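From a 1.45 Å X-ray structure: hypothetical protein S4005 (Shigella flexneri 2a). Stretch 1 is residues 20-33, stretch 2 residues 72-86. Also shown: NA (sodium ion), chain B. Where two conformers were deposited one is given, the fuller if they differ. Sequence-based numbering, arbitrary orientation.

Stretch 1, residues 20-33: GKYQAILSWVEEQG
Stretch 2, residues 72-86: ALGTNAVSDLGQKLG

A helix starting at Lys21 packs against helix 75-85, their N-to-C directions 139° apart and their axes 9.7 Å apart at closest approach. Register is set by CA pairs: Trp28 CA to Leu81 CA is 5.9 Å, Ala24 CA to Lys84 CA 6.6 Å, Gln32 CA to Ala77 CA 7.2 Å. Gly33, at phi 109°, closes the first helix in a Schellman motif, Gly33 N donating to Glu30 O (2.9 Å). The contact buries 570 Å², both sides summed.

Trp28 (chi1 t, chi2 83°) is the central knob, seated among Leu73, Ala77, Asp80 and Leu81. Leu81 CB lies over one face, 3.6 Å from the centroid of the Trp28 five-membered ring and 11° off its normal. At the ring edge, Trp28 NE1 donates to Ala77 O (2.8 Å, N-H...O angle 145°), so the buried indole nitrogen is satisfied. The same carbonyl receives only a weak helical bond from Leu81 N, at 3.4 Å from Ala77 O. Trp28 CH2 meets Leu73 CD1 at 4.1 Å.

Toward the start of the first helix the contact is apolar. The small Ala24 lets Leu85 (m, t) approach, Ala24 CB to Leu85 CD2 being 3.4 Å; Leu81 (t, p) brings its CD1 to 4.4 Å from Ile25 CG1.

Two polar pairs lie at the margins of this apolar contact. Lys84 (chi1 -137°, between wells; chi2 and chi3 t; chi4 p) passes Ser27 (Lys84 CE to Ser27 CB, 3.6 Å) and forms a salt bridge from Lys84 NZ to Glu31 OE1 (2.7 Å), with a weak bond to Glu31 OE2 (3.0 Å). Water 1 donates to Glu31 OE2 (2.5 Å) and accepts from Lys84 NZ (2.9 Å). Gln32 (m, m) donates from Gln32 NE2 to Asp80 OD2 (3.0 Å, 164°), while water 2 donates to Gln32 OE1 (2.7 Å) and Asp80 OD2 (2.8 Å). Asp80 OD1 binds sodium at 2.5 Å, alongside Gln83 OE1 and water 3.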

# COMPACT_ATOMS: atom_id res chain seq x y z
N GLY A 20 8.78 10.81 -0.59
CA GLY A 20 7.37 11.04 -0.28
C GLY A 20 6.43 9.90 -0.68
O GLY A 20 5.19 10.03 -0.53
N LYS A 21 6.98 8.79 -1.18
CA LYS A 21 6.17 7.61 -1.55
C LYS A 21 5.30 7.10 -0.40
O LYS A 21 4.15 6.68 -0.62
CB LYS A 21 7.02 6.46 -2.10
CG LYS A 21 8.02 5.87 -1.15
CD LYS A 21 8.88 4.83 -1.90
CE LYS A 21 9.82 4.11 -0.96
NZ LYS A 21 10.84 3.35 -1.75
N TYR A 22 5.82 7.12 0.83
CA TYR A 22 5.03 6.62 1.96
C TYR A 22 3.86 7.52 2.32
O TYR A 22 2.76 7.00 2.55
CB TYR A 22 5.92 6.36 3.18
CG TYR A 22 6.90 5.24 2.92
CD1 TYR A 22 6.46 3.96 2.61
CD2 TYR A 22 8.27 5.49 2.96
CE1 TYR A 22 7.38 2.94 2.36
CE2 TYR A 22 9.20 4.46 2.72
CZ TYR A 22 8.73 3.20 2.43
OH TYR A 22 9.63 2.20 2.18
N GLN A 23 4.08 8.84 2.37
CA GLN A 23 2.95 9.77 2.61
C GLN A 23 1.89 9.59 1.52
O GLN A 23 0.69 9.63 1.79
CB GLN A 23 3.39 11.24 2.68
CG GLN A 23 2.26 12.22 3.04
CD GLN A 23 1.54 11.89 4.35
OE1 GLN A 23 2.13 11.94 5.45
NE2 GLN A 23 0.23 11.59 4.24
N ALA A 24 2.34 9.41 0.29
CA ALA A 24 1.42 9.25 -0.82
C ALA A 24 0.58 7.99 -0.65
O ALA A 24 -0.64 8.01 -0.86
CB ALA A 24 2.17 9.23 -2.13
N ILE A 25 1.24 6.90 -0.28
CA ILE A 25 0.52 5.64 -0.15
C ILE A 25 -0.48 5.80 1.00
O ILE A 25 -1.63 5.40 0.85
CB ILE A 25 1.46 4.46 0.12
CG1 ILE A 25 2.29 4.17 -1.12
CG2 ILE A 25 0.66 3.22 0.60
CD1 ILE A 25 3.46 3.27 -0.86
N LEU A 26 -0.05 6.41 2.11
CA LEU A 26 -0.93 6.53 3.29
C LEU A 26 -2.19 7.31 2.96
O LEU A 26 -3.31 6.86 3.29
CB LEU A 26 -0.18 7.24 4.42
CG LEU A 26 0.67 6.27 5.23
CD1 LEU A 26 1.28 5.08 4.49
CD2 LEU A 26 1.75 7.06 5.95
N SER A 27 -2.00 8.46 2.30
CA SER A 27 -3.09 9.36 1.92
C SER A 27 -4.01 8.61 0.97
O SER A 27 -5.23 8.65 1.13
CB SER A 27 -2.55 10.62 1.27
OG SER A 27 -1.93 11.42 2.26
N TRP A 28 -3.42 7.90 -0.00
CA TRP A 28 -4.19 7.15 -0.99
C TRP A 28 -5.05 6.06 -0.31
O TRP A 28 -6.22 5.90 -0.65
CB TRP A 28 -3.25 6.53 -2.01
CG TRP A 28 -3.86 5.49 -2.90
CD1 TRP A 28 -4.61 5.70 -4.06
CD2 TRP A 28 -3.74 4.08 -2.75
NE1 TRP A 28 -4.94 4.51 -4.62
CE2 TRP A 28 -4.41 3.49 -3.87
CE3 TRP A 28 -3.09 3.23 -1.83
CZ2 TRP A 28 -4.51 2.11 -4.04
CZ3 TRP A 28 -3.17 1.85 -2.03
CH2 TRP A 28 -3.88 1.31 -3.11
N VAL A 29 -4.49 5.35 0.68
CA VAL A 29 -5.26 4.31 1.35
C VAL A 29 -6.54 4.90 1.94
O VAL A 29 -7.62 4.35 1.79
CB VAL A 29 -4.44 3.60 2.46
CG1 VAL A 29 -5.36 2.72 3.35
CG2 VAL A 29 -3.32 2.77 1.85
N GLU A 30 -6.40 6.04 2.61
CA GLU A 30 -7.56 6.66 3.23
C GLU A 30 -8.56 7.17 2.18
O GLU A 30 -9.78 7.00 2.34
CB GLU A 30 -7.09 7.79 4.16
CG GLU A 30 -6.09 7.30 5.25
CD GLU A 30 -6.76 6.58 6.44
OE1 GLU A 30 -6.78 7.14 7.57
OE2 GLU A 30 -7.26 5.44 6.25
N GLU A 31 -8.05 7.71 1.07
CA GLU A 31 -8.93 8.23 0.01
C GLU A 31 -9.71 7.12 -0.66
O GLU A 31 -10.83 7.35 -1.14
CB GLU A 31 -8.12 8.96 -1.02
CG GLU A 31 -7.59 10.23 -0.47
CD GLU A 31 -6.73 10.97 -1.43
OE1 GLU A 31 -6.05 10.33 -2.30
OE2 GLU A 31 -6.77 12.20 -1.32
N GLN A 32 -9.13 5.93 -0.71
CA GLN A 32 -9.80 4.76 -1.25
C GLN A 32 -10.84 4.17 -0.29
O GLN A 32 -11.55 3.22 -0.65
CB GLN A 32 -8.75 3.69 -1.62
CG GLN A 32 -7.77 4.11 -2.70
CD GLN A 32 -8.45 4.42 -4.03
OE1 GLN A 32 -9.17 3.57 -4.57
NE2 GLN A 32 -8.19 5.60 -4.59
N GLY A 33 -10.90 4.71 0.94
CA GLY A 33 -11.92 4.33 1.92
C GLY A 33 -11.37 3.50 3.08
O GLY A 33 -12.12 3.01 3.96
N ALA A 72 -6.57 -6.94 -9.01
CA ALA A 72 -7.42 -7.06 -7.84
C ALA A 72 -7.99 -5.73 -7.36
O ALA A 72 -9.15 -5.67 -6.94
CB ALA A 72 -6.66 -7.76 -6.72
N LEU A 73 -7.18 -4.69 -7.39
CA LEU A 73 -7.53 -3.39 -6.83
C LEU A 73 -8.28 -2.53 -7.79
O LEU A 73 -9.00 -1.60 -7.41
CB LEU A 73 -6.28 -2.65 -6.32
CG LEU A 73 -5.52 -3.28 -5.15
CD1 LEU A 73 -4.37 -2.38 -4.75
CD2 LEU A 73 -6.47 -3.51 -3.96
N GLY A 74 -8.07 -2.84 -9.06
CA GLY A 74 -8.65 -2.11 -10.17
C GLY A 74 -7.69 -1.06 -10.69
O GLY A 74 -6.92 -0.45 -9.93
N THR A 75 -7.77 -0.83 -12.00
CA THR A 75 -6.98 0.21 -12.68
C THR A 75 -7.22 1.62 -12.16
O THR A 75 -6.28 2.36 -11.95
CB THR A 75 -7.23 0.17 -14.20
OG1 THR A 75 -6.78 -1.10 -14.69
CG2 THR A 75 -6.46 1.28 -14.88
N ASN A 76 -8.48 1.99 -11.91
CA ASN A 76 -8.74 3.33 -11.40
C ASN A 76 -8.08 3.59 -10.05
O ASN A 76 -7.47 4.64 -9.85
CB ASN A 76 -10.23 3.57 -11.28
CG ASN A 76 -10.89 3.66 -12.61
OD1 ASN A 76 -10.23 3.59 -13.65
ND2 ASN A 76 -12.20 3.82 -12.59
N ALA A 77 -8.22 2.63 -9.13
CA ALA A 77 -7.58 2.73 -7.80
C ALA A 77 -6.07 2.92 -7.92
O ALA A 77 -5.47 3.79 -7.27
CB ALA A 77 -7.89 1.50 -6.95
N VAL A 78 -5.45 2.08 -8.73
CA VAL A 78 -3.99 2.18 -8.87
C VAL A 78 -3.58 3.48 -9.56
O VAL A 78 -2.62 4.14 -9.14
CB VAL A 78 -3.42 0.93 -9.55
CG1 VAL A 78 -1.91 1.04 -9.71
CG2 VAL A 78 -3.77 -0.29 -8.70
N SER A 79 -4.34 3.89 -10.59
CA SER A 79 -4.10 5.15 -11.29
C SER A 79 -4.25 6.34 -10.34
O SER A 79 -3.52 7.33 -10.45
CB SER A 79 -5.06 5.29 -12.49
OG SER A 79 -4.91 6.57 -13.09
N ASP A 80 -5.18 6.25 -9.38
CA ASP A 80 -5.33 7.28 -8.36
C ASP A 80 -4.00 7.49 -7.59
O ASP A 80 -3.56 8.62 -7.36
CB ASP A 80 -6.46 6.91 -7.36
CG ASP A 80 -7.89 7.00 -7.97
OD1 ASP A 80 -8.05 7.62 -9.05
OD2 ASP A 80 -8.83 6.44 -7.37
N LEU A 81 -3.36 6.40 -7.20
CA LEU A 81 -2.06 6.53 -6.51
C LEU A 81 -0.99 7.11 -7.46
O LEU A 81 -0.22 8.00 -7.07
CB LEU A 81 -1.63 5.19 -5.97
CG LEU A 81 -0.24 5.21 -5.31
CD1 LEU A 81 -0.22 6.16 -4.09
CD2 LEU A 81 0.11 3.80 -4.89
N GLY A 82 -0.97 6.61 -8.71
CA GLY A 82 -0.03 7.07 -9.74
C GLY A 82 -0.18 8.57 -9.88
O GLY A 82 0.82 9.29 -9.87
N GLN A 83 -1.43 9.05 -9.94
CA GLN A 83 -1.66 10.47 -10.14
C GLN A 83 -1.13 11.31 -9.01
O GLN A 83 -0.54 12.36 -9.23
CB GLN A 83 -3.16 10.73 -10.33
CG GLN A 83 -3.70 10.18 -11.64
CD GLN A 83 -5.22 10.21 -11.69
OE1 GLN A 83 -5.86 9.28 -12.19
NE2 GLN A 83 -5.82 11.28 -11.16
N LYS A 84 -1.31 10.81 -7.79
CA LYS A 84 -0.80 11.49 -6.63
C LYS A 84 0.71 11.63 -6.70
O LYS A 84 1.25 12.67 -6.29
CB LYS A 84 -1.16 10.70 -5.37
CG LYS A 84 -1.64 11.57 -4.25
CD LYS A 84 -2.21 10.76 -3.09
CE LYS A 84 -2.97 11.69 -2.15
NZ LYS A 84 -4.21 12.22 -2.81
N LEU A 85 1.38 10.61 -7.23
CA LEU A 85 2.82 10.61 -7.36
C LEU A 85 3.34 11.25 -8.66
O LEU A 85 4.55 11.50 -8.80
CB LEU A 85 3.33 9.18 -7.27
CG LEU A 85 3.06 8.42 -5.99
CD1 LEU A 85 3.33 6.98 -6.25
CD2 LEU A 85 3.99 8.99 -4.97
N GLY A 86 2.46 11.49 -9.62
CA GLY A 86 2.85 12.05 -10.93
C GLY A 86 3.35 10.99 -11.90
O GLY A 86 3.89 11.34 -12.97
NA NA B . -7.94 7.47 -11.49
O HOH W 1 -6.01 14.39 -2.34
O HOH W 2 -10.62 4.37 -6.75
O HOH W 3 -9.24 7.28 -13.83